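Local coordinates for protein alpha-1,3-glucanase (Bacillus circulans, PDB 5ZRU) that probably hydrolyses alpha-1,3-glucan, the chain being the catalytic unit of a longer glycoside hydrolase family 87 enzyme, at residues Met16-Tyr21 with Arg345-Leu350; Asp75-Arg80 with Asp169-Glu174; His141-Thr146 with Gly251-Asn256; Thr255-Thr260 with Ser280-Asn285. All blocks are in the same frame, centred on the assembly; numbering follows the deposited sequence.

How the interactions relate
Two of the contacts each lie within a single domain, and two join the domains. Interaction 2 pairs strands of the antiparallel D1 domain, and interaction 4 pairs strands of the parallel D2 domain. Interactions 1 and 3 bring the two domains together. The centres of interactions 1 and 2 are about 9 Å apart, those of 2 and 3 about 11 Å, and those of 3 and 4 about 12 Å. Strand 166-174 neighbours strand 19-21, and strand 76-82 neighbours strand 132-144. Strand 255-259 serves both interactions 3 and 4. Along the chain, interactions 2, 3 and 4 are nested inside the loop closed by interaction 1. The N-terminal domain therefore folds back onto the parallel beta-helix that follows it.

Interaction 1: Met16-Tyr21 with Arg345-Leu350; sequences MPYTRY and RIRNNL
Tyr18 turns the CD2-CE2 edge of its ring onto one face of the Arg345 guanidinium. This is the tight part of the contact. CE2 of Tyr18 sits over the centre of that face, 3.7 Å from Arg345 CZ, and the two planes are 79° apart. The Tyr18 ring stands here with CG between the backbone N and the carbonyl carbon (chi1 49°). Met16 CB covers one face of the same ring, close to the rim. The hydroxyl end of Tyr18 then meets a second arginine tip to tip, with OH 2.9 Å from Arg347 NH2. Arg345 CB packs over a face of the Arg347 guanidinium.

The outer side is looser. Pro17 is exposed and meets the edge of the Arg345 guanidinium, with CG 3.6 Å from NH2. Met16 SD passes Arg345 NE at a longer 4.1 Å. The backbones stay well apart: the nearest CA atoms, of Met16 and Arg345, are 9.6 Å from each other.

Both arginines have acidic partners in the D1 domain. Arg345 forms a salt bridge with Glu174, and Arg347 forms one with Glu139. Ser369 also holds Arg347 through NE. Two long cationic side chains of D2 thus reach across to an aromatic ring and carboxylates of D1. Their charges are likely to be balanced by these glutamates, so charge pairing probably adds to the ring and guanidinium packing here.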
# COMPACT_ATOMS: atom_id res chain seq x y z
N MET A 16 11.93 -3.78 -8.82
CA MET A 16 10.91 -3.52 -9.82
C MET A 16 11.56 -3.07 -11.11
O MET A 16 12.69 -2.56 -11.11
CB MET A 16 9.93 -2.45 -9.32
CG MET A 16 9.03 -2.95 -8.20
SD MET A 16 7.75 -3.98 -8.93
CE MET A 16 7.09 -4.77 -7.47
N PRO A 17 10.89 -3.26 -12.26
CA PRO A 17 11.52 -2.90 -13.54
C PRO A 17 11.47 -1.42 -13.86
O PRO A 17 12.07 -1.02 -14.87
CB PRO A 17 10.70 -3.71 -14.57
CG PRO A 17 9.40 -3.92 -13.93
CD PRO A 17 9.65 -4.03 -12.45
N TYR A 18 10.79 -0.61 -13.05
CA TYR A 18 10.74 0.82 -13.33
C TYR A 18 11.85 1.57 -12.60
O TYR A 18 12.42 1.09 -11.62
CB TYR A 18 9.37 1.41 -12.94
CG TYR A 18 8.85 1.04 -11.56
CD1 TYR A 18 9.36 1.64 -10.42
CD2 TYR A 18 7.83 0.11 -11.41
CE1 TYR A 18 8.87 1.31 -9.15
CE2 TYR A 18 7.33 -0.22 -10.15
CZ TYR A 18 7.86 0.38 -9.03
OH TYR A 18 7.36 0.04 -7.79
N THR A 19 12.18 2.75 -13.11
CA THR A 19 13.00 3.70 -12.39
C THR A 19 12.17 4.95 -12.19
O THR A 19 11.21 5.21 -12.93
CB THR A 19 14.30 4.06 -13.14
OG1 THR A 19 13.98 4.63 -14.42
CG2 THR A 19 15.16 2.81 -13.32
N ARG A 20 12.54 5.73 -11.18
CA ARG A 20 11.74 6.89 -10.82
C ARG A 20 12.34 8.18 -11.35
O ARG A 20 13.55 8.41 -11.26
CB ARG A 20 11.56 7.02 -9.31
CG ARG A 20 10.74 8.26 -9.03
CD ARG A 20 10.26 8.35 -7.66
NE ARG A 20 9.50 7.17 -7.29
CZ ARG A 20 9.00 7.03 -6.07
NH1 ARG A 20 9.20 7.99 -5.19
NH2 ARG A 20 8.32 5.94 -5.75
N TYR A 21 11.47 9.02 -11.91
CA TYR A 21 11.78 10.39 -12.29
C TYR A 21 10.99 11.28 -11.34
O TYR A 21 9.79 11.49 -11.53
CB TYR A 21 11.42 10.61 -13.76
CG TYR A 21 12.40 9.87 -14.64
CD1 TYR A 21 12.26 8.51 -14.90
CD2 TYR A 21 13.51 10.53 -15.15
CE1 TYR A 21 13.18 7.84 -15.67
CE2 TYR A 21 14.43 9.87 -15.93
CZ TYR A 21 14.27 8.53 -16.19
OH TYR A 21 15.21 7.90 -16.95
N ARG A 345 1.89 -4.83 -7.28
CA ARG A 345 1.75 -3.40 -7.06
C ARG A 345 0.37 -3.18 -6.45
O ARG A 345 -0.65 -3.41 -7.11
CB ARG A 345 1.92 -2.63 -8.37
CG ARG A 345 3.28 -2.93 -9.03
CD ARG A 345 3.41 -2.31 -10.43
NE ARG A 345 4.51 -2.94 -11.18
CZ ARG A 345 5.12 -2.39 -12.22
NH1 ARG A 345 4.76 -1.19 -12.64
NH2 ARG A 345 6.12 -3.03 -12.84
N ILE A 346 0.34 -2.80 -5.19
CA ILE A 346 -0.90 -2.75 -4.42
C ILE A 346 -0.98 -1.33 -3.90
O ILE A 346 -0.26 -0.96 -2.96
CB ILE A 346 -0.91 -3.79 -3.29
CG1 ILE A 346 -0.66 -5.19 -3.86
CG2 ILE A 346 -2.24 -3.72 -2.53
CD1 ILE A 346 -0.19 -6.24 -2.82
N ARG A 347 -1.79 -0.50 -4.55
CA ARG A 347 -1.64 0.95 -4.40
C ARG A 347 -2.99 1.64 -4.37
O ARG A 347 -3.97 1.15 -4.93
CB ARG A 347 -0.80 1.55 -5.54
CG ARG A 347 0.58 0.90 -5.74
CD ARG A 347 1.34 1.64 -6.84
NE ARG A 347 2.69 1.10 -7.06
CZ ARG A 347 3.36 1.23 -8.20
NH1 ARG A 347 2.78 1.88 -9.21
NH2 ARG A 347 4.59 0.71 -8.34
N ASN A 348 -3.03 2.80 -3.70
CA ASN A 348 -4.18 3.70 -3.80
C ASN A 348 -5.48 3.02 -3.39
O ASN A 348 -6.53 3.25 -3.98
CB ASN A 348 -4.30 4.26 -5.22
CG ASN A 348 -3.00 4.77 -5.74
OD1 ASN A 348 -2.36 5.63 -5.12
ND2 ASN A 348 -2.58 4.25 -6.89
N ASN A 349 -5.42 2.17 -2.36
CA ASN A 349 -6.63 1.60 -1.80
C ASN A 349 -7.08 2.43 -0.60
O ASN A 349 -6.28 3.14 0.04
CB ASN A 349 -6.41 0.14 -1.41
CG ASN A 349 -5.95 -0.71 -2.58
OD1 ASN A 349 -6.74 -1.06 -3.46
ND2 ASN A 349 -4.64 -1.03 -2.62
N LEU A 350 -8.39 2.35 -0.31
CA LEU A 350 -9.01 3.18 0.72
C LEU A 350 -8.65 2.74 2.13
O LEU A 350 -8.84 3.51 3.08
CB LEU A 350 -10.53 3.18 0.54
CG LEU A 350 -11.00 3.91 -0.72
CD1 LEU A 350 -12.35 3.41 -1.18
CD2 LEU A 350 -11.05 5.43 -0.48

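Interaction 2: Asp75-Arg80 with Asp169-Glu174; sequences DGVTMR and DFLEIE. With CA (calcium ion), chain M.
Arg80 and Asp169 both carry CG anti to the backbone N, and their side chains run side by side, pointing the same way. In Phe170, CG instead lies between the backbone N and the carbonyl carbon (chi1 57°), which lets the ring come under the Arg80 side chain. Arg80 NH1 forms a salt bridge with Asp169 OD2 at 2.7 Å, nearly in the guanidinium plane. Arg80 CB lies over the face of the Phe170 ring, 3.8 Å from its centroid, in a CH-pi contact. The other oxygen, Asp169 OD1, binds a calcium ion at 2.4 Å. Asp22, Thr23, Ser50 and Arg53 share that ion.

The strands pair antiparallel. Thr78 and Glu172 form a hydrogen-bonded pair, with Thr78 N 2.8 Å from Glu172 O. One water joins Thr78 OG1 to Glu172 O and Glu174 OE1, donating to both glutamate oxygens. The Glu174 carboxylate also forms a salt bridge with Arg345. On the opposite face, Val77, Met79, Leu171 and Ile173 pack together; Met79 CB is 3.5 Å from Leu171 CD2. Classic beta bulges mark both ends, where Asp75 and Gly76 face Glu174, and Asp169 and Phe170 face Arg80. Antiparallel pairing beside bound calcium is consistent with the galactose-binding-like beta-sandwich to which the D1 family is related.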
# COMPACT_ATOMS: atom_id res chain seq x y z
N ASP A 75 8.40 1.96 -22.51
CA ASP A 75 7.12 2.44 -22.99
C ASP A 75 6.02 2.42 -21.93
O ASP A 75 4.90 2.87 -22.22
CB ASP A 75 6.67 1.63 -24.23
CG ASP A 75 6.96 0.14 -24.13
OD1 ASP A 75 7.76 -0.30 -23.28
OD2 ASP A 75 6.38 -0.62 -24.94
N GLY A 76 6.29 1.93 -20.72
CA GLY A 76 5.31 1.95 -19.65
C GLY A 76 5.56 3.10 -18.70
O GLY A 76 6.65 3.21 -18.13
N VAL A 77 4.57 3.97 -18.54
CA VAL A 77 4.70 5.15 -17.69
C VAL A 77 3.61 5.11 -16.62
O VAL A 77 2.43 4.95 -16.94
CB VAL A 77 4.61 6.47 -18.48
CG1 VAL A 77 4.88 7.65 -17.53
CG2 VAL A 77 5.60 6.47 -19.65
N THR A 78 4.01 5.31 -15.37
CA THR A 78 3.08 5.52 -14.27
C THR A 78 3.32 6.93 -13.74
O THR A 78 4.46 7.39 -13.67
CB THR A 78 3.28 4.50 -13.15
OG1 THR A 78 3.22 3.18 -13.70
CG2 THR A 78 2.20 4.64 -12.09
N MET A 79 2.24 7.63 -13.41
CA MET A 79 2.34 9.00 -12.90
C MET A 79 1.59 9.09 -11.58
O MET A 79 0.42 8.69 -11.51
CB MET A 79 1.78 10.02 -13.90
CG MET A 79 1.81 11.47 -13.35
SD MET A 79 1.26 12.70 -14.56
CE MET A 79 -0.46 12.23 -14.74
N ARG A 80 2.25 9.62 -10.55
CA ARG A 80 1.58 9.96 -9.31
C ARG A 80 1.25 11.45 -9.34
O ARG A 80 2.15 12.28 -9.54
CB ARG A 80 2.43 9.60 -8.09
CG ARG A 80 1.68 9.77 -6.76
CD ARG A 80 2.45 9.12 -5.63
NE ARG A 80 1.67 9.10 -4.39
CZ ARG A 80 1.78 9.99 -3.41
NH1 ARG A 80 2.65 10.99 -3.51
NH2 ARG A 80 1.03 9.86 -2.32
N ASP A 169 3.77 14.51 -8.94
CA ASP A 169 4.81 14.10 -7.99
C ASP A 169 5.99 13.45 -8.73
O ASP A 169 7.12 13.96 -8.68
CB ASP A 169 4.18 13.13 -6.97
CG ASP A 169 5.08 12.84 -5.78
OD1 ASP A 169 6.20 13.40 -5.71
OD2 ASP A 169 4.65 12.04 -4.92
N PHE A 170 5.74 12.36 -9.44
CA PHE A 170 6.82 11.68 -10.14
C PHE A 170 6.25 10.86 -11.29
O PHE A 170 5.04 10.64 -11.38
CB PHE A 170 7.64 10.78 -9.20
CG PHE A 170 6.83 9.72 -8.48
CD1 PHE A 170 6.39 8.58 -9.14
CD2 PHE A 170 6.55 9.84 -7.13
CE1 PHE A 170 5.64 7.59 -8.48
CE2 PHE A 170 5.82 8.85 -6.45
CZ PHE A 170 5.36 7.73 -7.13
N LEU A 171 7.15 10.42 -12.16
CA LEU A 171 6.89 9.36 -13.12
C LEU A 171 7.75 8.15 -12.77
O LEU A 171 8.87 8.29 -12.27
CB LEU A 171 7.20 9.80 -14.55
CG LEU A 171 6.54 11.07 -15.07
CD1 LEU A 171 6.96 11.33 -16.53
CD2 LEU A 171 5.03 10.96 -14.95
N GLU A 172 7.22 6.97 -13.04
CA GLU A 172 8.00 5.73 -13.04
C GLU A 172 7.90 5.12 -14.43
O GLU A 172 6.81 5.04 -15.00
CB GLU A 172 7.50 4.77 -11.95
CG GLU A 172 7.97 5.21 -10.57
CD GLU A 172 7.35 4.43 -9.41
OE1 GLU A 172 6.32 3.76 -9.61
OE2 GLU A 172 7.91 4.50 -8.30
N ILE A 173 9.04 4.76 -15.00
CA ILE A 173 9.12 4.42 -16.42
C ILE A 173 9.81 3.07 -16.55
O ILE A 173 10.85 2.83 -15.92
CB ILE A 173 9.87 5.51 -17.22
CG1 ILE A 173 9.15 6.85 -17.08
CG2 ILE A 173 9.97 5.13 -18.69
CD1 ILE A 173 9.84 8.01 -17.81
N GLU A 174 9.23 2.18 -17.36
CA GLU A 174 9.74 0.82 -17.48
C GLU A 174 9.50 0.31 -18.89
O GLU A 174 8.58 0.75 -19.58
CB GLU A 174 9.07 -0.11 -16.46
CG GLU A 174 7.58 -0.29 -16.68
CD GLU A 174 6.89 -0.87 -15.47
OE1 GLU A 174 6.53 -0.09 -14.57
OE2 GLU A 174 6.73 -2.11 -15.42
CA CA M . 8.11 14.41 -4.79
O HOH W 1 5.74 2.47 -14.31
O HOH W 2 10.53 14.59 -4.30

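Interaction 3: His141-Thr146 with Gly251-Asn256; sequences HWKMDT and GIWHTN. With PE5 (3,6,9,12,15,18,21,24-octaoxahexacosan-1-ol), chain C.
Lys143 reaches across to Trp253 by sliding past the indole in the opposite direction and ending on the main chain. From CB the chain passes to CG, which lies 3.6 Å from Trp253 CE3. CD follows, 3.5 Å from Trp253 O. A bend at chi3 (-68°) then places CE beside that carbonyl oxygen, with C14 of a bound polyethylene glycol molecule also near. NZ donates a hydrogen bond of 2.9 Å to Trp253 O. His254 ND1 is 3.5 Å from NZ, and that ring is itself held through NE2 by Pro177 O. An alanine in place of Lys143 would probably leave Trp253 O without its NZ donor and open a gap beside the indole.

The segments lie on different domains. His141-Lys143 lie on a strand of the antiparallel D1 sheet, whereas Gly251-Asn256 leads into a strand of the D2 parallel beta-helix. His141 bridges the joint from the sheet side. It points the edge of its ring at the face of the Trp253 six-membered ring, an offset edge-to-face pair with planes at 89° and centroids 5.1 Å apart. Glu174 accepts from Trp253 NE1 and would help to fix the indole.

A water lies within hydrogen-bonding distance of His141 NE2, Ile252 O and Asn256 OD1. It lies in the plane of the imidazole, at the ring edge. The glycol chain lies over one His141 face, with C11 3.4 Å from CE1. Asn256 ND2 donates to its O7 at 3.1 Å.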
# COMPACT_ATOMS: atom_id res chain seq x y z
N HIS A 141 -1.57 5.04 -15.23
CA HIS A 141 -0.48 4.55 -16.06
C HIS A 141 -0.95 4.43 -17.49
O HIS A 141 -2.15 4.33 -17.77
CB HIS A 141 0.09 3.21 -15.53
CG HIS A 141 -0.87 2.06 -15.57
ND1 HIS A 141 -1.84 1.85 -14.60
CD2 HIS A 141 -0.99 1.02 -16.44
CE1 HIS A 141 -2.51 0.75 -14.88
NE2 HIS A 141 -2.02 0.23 -15.99
N TRP A 142 0.00 4.47 -18.42
CA TRP A 142 -0.31 4.36 -19.84
C TRP A 142 0.92 3.83 -20.56
O TRP A 142 2.02 3.82 -20.00
CB TRP A 142 -0.75 5.71 -20.42
CG TRP A 142 0.34 6.77 -20.41
CD1 TRP A 142 1.26 7.01 -21.39
CD2 TRP A 142 0.61 7.73 -19.37
NE1 TRP A 142 2.09 8.05 -21.02
CE2 TRP A 142 1.70 8.51 -19.79
CE3 TRP A 142 0.02 8.00 -18.13
CZ2 TRP A 142 2.23 9.54 -19.02
CZ3 TRP A 142 0.54 9.03 -17.35
CH2 TRP A 142 1.63 9.79 -17.81
N LYS A 143 0.72 3.40 -21.80
CA LYS A 143 1.81 2.89 -22.63
C LYS A 143 2.07 3.86 -23.78
O LYS A 143 1.12 4.38 -24.38
CB LYS A 143 1.49 1.50 -23.19
CG LYS A 143 1.52 0.40 -22.16
CD LYS A 143 1.23 -0.96 -22.78
CE LYS A 143 -0.21 -1.06 -23.27
NZ LYS A 143 -0.54 -2.47 -23.66
N MET A 144 3.34 4.10 -24.05
CA MET A 144 3.75 4.93 -25.18
C MET A 144 3.76 4.10 -26.46
O MET A 144 3.98 2.89 -26.43
CB MET A 144 5.15 5.51 -24.92
CG MET A 144 5.30 6.19 -23.58
SD MET A 144 4.20 7.61 -23.46
CE MET A 144 4.88 8.66 -24.73
N ASP A 145 3.55 4.77 -27.60
CA ASP A 145 3.57 4.07 -28.88
C ASP A 145 4.95 3.51 -29.19
O ASP A 145 5.05 2.47 -29.86
CB ASP A 145 3.13 4.98 -30.02
CG ASP A 145 1.69 5.43 -29.88
OD1 ASP A 145 1.30 6.38 -30.60
OD2 ASP A 145 0.96 4.84 -29.06
N THR A 146 6.01 4.19 -28.77
CA THR A 146 7.36 3.67 -28.90
C THR A 146 8.09 3.91 -27.59
O THR A 146 7.80 4.88 -26.88
CB THR A 146 8.13 4.33 -30.05
OG1 THR A 146 8.35 5.71 -29.75
CG2 THR A 146 7.36 4.22 -31.36
N GLY A 251 -0.50 -9.93 -18.74
CA GLY A 251 0.47 -9.01 -18.16
C GLY A 251 -0.20 -7.81 -17.52
O GLY A 251 -1.26 -7.36 -17.95
N ILE A 252 0.44 -7.27 -16.48
CA ILE A 252 -0.15 -6.10 -15.82
C ILE A 252 -0.25 -4.91 -16.75
O ILE A 252 -1.01 -3.98 -16.49
CB ILE A 252 0.64 -5.72 -14.54
CG1 ILE A 252 2.07 -5.26 -14.88
CG2 ILE A 252 0.62 -6.87 -13.54
CD1 ILE A 252 2.86 -4.73 -13.65
N TRP A 253 0.51 -4.90 -17.85
CA TRP A 253 0.43 -3.83 -18.83
C TRP A 253 -0.51 -4.14 -19.99
O TRP A 253 -0.64 -3.32 -20.90
CB TRP A 253 1.84 -3.51 -19.38
CG TRP A 253 2.69 -2.74 -18.38
CD1 TRP A 253 3.65 -3.25 -17.55
CD2 TRP A 253 2.62 -1.34 -18.11
NE1 TRP A 253 4.19 -2.24 -16.78
CE2 TRP A 253 3.57 -1.06 -17.10
CE3 TRP A 253 1.85 -0.28 -18.61
CZ2 TRP A 253 3.78 0.23 -16.59
CZ3 TRP A 253 2.05 1.01 -18.10
CH2 TRP A 253 3.01 1.25 -17.10
N HIS A 254 -1.15 -5.31 -19.99
CA HIS A 254 -1.94 -5.74 -21.14
C HIS A 254 -3.37 -6.12 -20.79
O HIS A 254 -4.28 -5.82 -21.57
CB HIS A 254 -1.25 -6.93 -21.84
CG HIS A 254 0.09 -6.57 -22.40
ND1 HIS A 254 0.24 -5.90 -23.59
CD2 HIS A 254 1.34 -6.79 -21.93
CE1 HIS A 254 1.52 -5.71 -23.84
NE2 HIS A 254 2.21 -6.24 -22.85
N THR A 255 -3.60 -6.75 -19.64
CA THR A 255 -4.92 -7.25 -19.26
C THR A 255 -5.45 -6.42 -18.10
O THR A 255 -4.86 -6.44 -17.01
CB THR A 255 -4.85 -8.73 -18.86
OG1 THR A 255 -4.46 -9.52 -20.00
CG2 THR A 255 -6.20 -9.20 -18.35
N ASN A 256 -6.56 -5.70 -18.33
CA ASN A 256 -7.21 -4.85 -17.33
C ASN A 256 -8.57 -5.43 -16.99
O ASN A 256 -9.42 -5.61 -17.87
CB ASN A 256 -7.39 -3.42 -17.84
CG ASN A 256 -6.08 -2.66 -17.99
OD1 ASN A 256 -5.01 -3.19 -17.74
ND2 ASN A 256 -6.17 -1.40 -18.42
C48 PE5 C . -15.39 2.91 -14.44
C50 PE5 C . -14.79 3.67 -13.25
O1 PE5 C . -14.97 5.05 -13.42
C1 PE5 C . -14.52 5.84 -12.35
C2 PE5 C . -14.58 7.32 -12.72
O2 PE5 C . -13.68 7.59 -13.76
C3 PE5 C . -13.74 8.88 -14.29
C4 PE5 C . -12.76 9.00 -15.47
O3 PE5 C . -11.46 8.66 -15.04
C5 PE5 C . -10.44 8.81 -15.99
C6 PE5 C . -9.55 7.55 -16.02
O4 PE5 C . -8.50 7.62 -15.09
C7 PE5 C . -8.21 6.43 -14.41
C8 PE5 C . -7.98 5.28 -15.40
O5 PE5 C . -8.05 4.07 -14.72
C9 PE5 C . -8.13 2.94 -15.55
C10 PE5 C . -6.78 2.23 -15.53
O6 PE5 C . -6.33 2.07 -16.85
C11 PE5 C . -4.95 1.88 -16.98
C12 PE5 C . -4.54 2.01 -18.44
O7 PE5 C . -4.01 0.78 -18.82
C13 PE5 C . -2.89 0.84 -19.65
C14 PE5 C . -2.82 -0.45 -20.46
O8 PE5 C . -4.12 -0.84 -20.76
C15 PE5 C . -4.25 -2.06 -21.46
C16 PE5 C . -4.88 -1.79 -22.83
O52 PE5 C . -6.21 -2.23 -22.87
O HOH W 3 -2.53 -2.06 -17.42

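Interaction 4: Thr255-Thr260 with Ser280-Asn285; sequences TNIQFT and SHIYMN. With CA (calcium ion), chain L; PE5 (3,6,9,12,15,18,21,24-octaoxahexacosan-1-ol), chain C.
Gln258 and Asn285 lie side by side, and their amide planes are 87° apart. Asn285 ND2 donates to Gln258 OE1 at 2.9 Å, in the carbonyl plane and on a lone pair. In Gln258, CG is anti to the backbone N and the bend at chi2 (67°) swings CD toward its neighbour. Gln258 NE2 turns back to Phe259 O at 2.9 Å, meeting it from above the carbonyl plane. A leucine in place of Gln258 would probably leave Asn285 ND2 without this acceptor and Phe259 O without the amide donor.

On the same face, Asn256 OD1 lies 3.5 Å from Tyr283 CD2, with the amide and ring planes 58° apart. Ile257 and Met284 point to the other face, where apolar contacts prevail. Ile257 CD1 touches Ile282 CG2 at 3.8 Å, and Ile257 CB lies beside Met284 CG. Met284 SD meets the edge of the Phe259 ring, 4.1 Å from CE2, in a Met-aromatic contact.

Parallel strand pairing sets this register. Ile257 N bonds to Tyr283 O and Asn285 N to Ile257 O, so that Ile257 is held through both its N-H and its C=O. Farther out, His318 holds Asn285 OD1, Tyr114 takes a bond from Asn285 ND2, and Glu317 bonds Tyr283 OH. Next to Ile282, His281 NE2 binds a modelled calcium ion at 2.2 Å, with two waters. In-register pairing of successive parallel strands, with side chains stacked on each face, is typical of the right-handed parallel beta-helix of the pectate lyase-like clan, to which D2 belongs.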
# COMPACT_ATOMS: atom_id res chain seq x y z
N THR A 255 -3.60 -6.75 -19.64
CA THR A 255 -4.92 -7.25 -19.26
C THR A 255 -5.45 -6.42 -18.10
O THR A 255 -4.86 -6.44 -17.01
CB THR A 255 -4.85 -8.73 -18.86
OG1 THR A 255 -4.46 -9.52 -20.00
CG2 THR A 255 -6.20 -9.20 -18.35
N ASN A 256 -6.56 -5.70 -18.33
CA ASN A 256 -7.21 -4.85 -17.33
C ASN A 256 -8.57 -5.43 -16.99
O ASN A 256 -9.42 -5.61 -17.87
CB ASN A 256 -7.39 -3.42 -17.84
CG ASN A 256 -6.08 -2.66 -17.99
OD1 ASN A 256 -5.01 -3.19 -17.74
ND2 ASN A 256 -6.17 -1.40 -18.42
N ILE A 257 -8.80 -5.68 -15.70
CA ILE A 257 -10.14 -6.00 -15.21
C ILE A 257 -10.69 -4.74 -14.56
O ILE A 257 -10.14 -4.25 -13.56
CB ILE A 257 -10.13 -7.18 -14.22
CG1 ILE A 257 -9.71 -8.48 -14.91
CG2 ILE A 257 -11.52 -7.34 -13.60
CD1 ILE A 257 -9.66 -9.69 -13.95
N GLN A 258 -11.77 -4.22 -15.13
CA GLN A 258 -12.37 -2.97 -14.65
C GLN A 258 -13.72 -3.30 -14.02
O GLN A 258 -14.67 -3.65 -14.73
CB GLN A 258 -12.55 -1.97 -15.79
CG GLN A 258 -13.26 -0.70 -15.33
CD GLN A 258 -12.42 0.10 -14.37
OE1 GLN A 258 -11.32 0.55 -14.73
NE2 GLN A 258 -12.90 0.26 -13.14
N PHE A 259 -13.81 -3.21 -12.70
CA PHE A 259 -15.10 -3.33 -12.05
C PHE A 259 -15.86 -2.02 -12.22
O PHE A 259 -15.31 -0.94 -12.00
CB PHE A 259 -14.94 -3.68 -10.57
CG PHE A 259 -14.42 -5.08 -10.36
CD1 PHE A 259 -15.30 -6.16 -10.34
CD2 PHE A 259 -13.05 -5.32 -10.22
CE1 PHE A 259 -14.83 -7.44 -10.17
CE2 PHE A 259 -12.57 -6.62 -10.04
CZ PHE A 259 -13.46 -7.67 -10.01
N THR A 260 -17.12 -2.12 -12.66
CA THR A 260 -17.89 -0.94 -13.03
C THR A 260 -18.96 -0.54 -12.02
O THR A 260 -19.56 0.52 -12.18
CB THR A 260 -18.57 -1.16 -14.39
OG1 THR A 260 -19.45 -2.29 -14.31
CG2 THR A 260 -17.53 -1.40 -15.48
N SER A 280 -2.42 -14.48 -11.62
CA SER A 280 -1.27 -13.66 -11.97
C SER A 280 -1.51 -12.84 -13.22
O SER A 280 -2.38 -13.14 -14.03
CB SER A 280 -0.01 -14.53 -12.18
OG SER A 280 -0.15 -15.38 -13.31
N HIS A 281 -0.70 -11.77 -13.33
CA HIS A 281 -0.44 -11.07 -14.59
C HIS A 281 -1.66 -10.30 -15.08
O HIS A 281 -2.02 -10.32 -16.26
CB HIS A 281 0.10 -12.03 -15.65
CG HIS A 281 1.53 -12.39 -15.41
ND1 HIS A 281 2.53 -11.45 -15.38
CD2 HIS A 281 2.11 -13.58 -15.12
CE1 HIS A 281 3.68 -12.04 -15.11
NE2 HIS A 281 3.45 -13.33 -14.95
N ILE A 282 -2.29 -9.58 -14.14
CA ILE A 282 -3.52 -8.85 -14.38
C ILE A 282 -3.44 -7.53 -13.64
O ILE A 282 -2.92 -7.48 -12.52
CB ILE A 282 -4.74 -9.68 -13.92
CG1 ILE A 282 -4.98 -10.83 -14.90
CG2 ILE A 282 -5.99 -8.83 -13.77
CD1 ILE A 282 -5.73 -11.98 -14.30
N TYR A 283 -3.92 -6.47 -14.27
CA TYR A 283 -4.23 -5.21 -13.59
C TYR A 283 -5.72 -5.18 -13.26
O TYR A 283 -6.55 -5.56 -14.08
CB TYR A 283 -3.86 -4.01 -14.47
CG TYR A 283 -4.41 -2.71 -13.96
CD1 TYR A 283 -3.76 -1.99 -12.96
CD2 TYR A 283 -5.60 -2.19 -14.48
CE1 TYR A 283 -4.28 -0.79 -12.48
CE2 TYR A 283 -6.13 -0.99 -14.00
CZ TYR A 283 -5.46 -0.30 -13.01
OH TYR A 283 -5.98 0.89 -12.54
N MET A 284 -6.07 -4.71 -12.05
CA MET A 284 -7.47 -4.60 -11.65
C MET A 284 -7.74 -3.22 -11.08
O MET A 284 -6.92 -2.67 -10.33
CB MET A 284 -7.87 -5.64 -10.59
CG MET A 284 -7.63 -7.08 -10.99
SD MET A 284 -8.82 -8.18 -10.17
CE MET A 284 -8.72 -7.61 -8.47
N ASN A 285 -8.92 -2.68 -11.39
CA ASN A 285 -9.36 -1.39 -10.91
C ASN A 285 -10.82 -1.50 -10.48
O ASN A 285 -11.57 -2.34 -11.00
CB ASN A 285 -9.21 -0.33 -12.01
CG ASN A 285 -9.51 1.07 -11.53
OD1 ASN A 285 -9.23 1.41 -10.39
ND2 ASN A 285 -10.11 1.87 -12.40
CA CA L . 4.88 -14.97 -14.79
C48 PE5 C . -15.39 2.91 -14.44
C50 PE5 C . -14.79 3.67 -13.25
O1 PE5 C . -14.97 5.05 -13.42
C1 PE5 C . -14.52 5.84 -12.35
C2 PE5 C . -14.58 7.32 -12.72
O2 PE5 C . -13.68 7.59 -13.76
C3 PE5 C . -13.74 8.88 -14.29
C4 PE5 C . -12.76 9.00 -15.47
O3 PE5 C . -11.46 8.66 -15.04
C5 PE5 C . -10.44 8.81 -15.99
C6 PE5 C . -9.55 7.55 -16.02
O4 PE5 C . -8.50 7.62 -15.09
C7 PE5 C . -8.21 6.43 -14.41
C8 PE5 C . -7.98 5.28 -15.40
O5 PE5 C . -8.05 4.07 -14.72
C9 PE5 C . -8.13 2.94 -15.55
C10 PE5 C . -6.78 2.23 -15.53
O6 PE5 C . -6.33 2.07 -16.85
C11 PE5 C . -4.95 1.88 -16.98
C12 PE5 C . -4.54 2.01 -18.44
O7 PE5 C . -4.01 0.78 -18.82
C13 PE5 C . -2.89 0.84 -19.65
C14 PE5 C . -2.82 -0.45 -20.46
O8 PE5 C . -4.12 -0.84 -20.76
C15 PE5 C . -4.25 -2.06 -21.46
C16 PE5 C . -4.88 -1.79 -22.83
O52 PE5 C . -6.21 -2.23 -22.87
O HOH W 4 6.17 -15.03 -12.99
O HOH W 5 3.57 -16.93 -14.55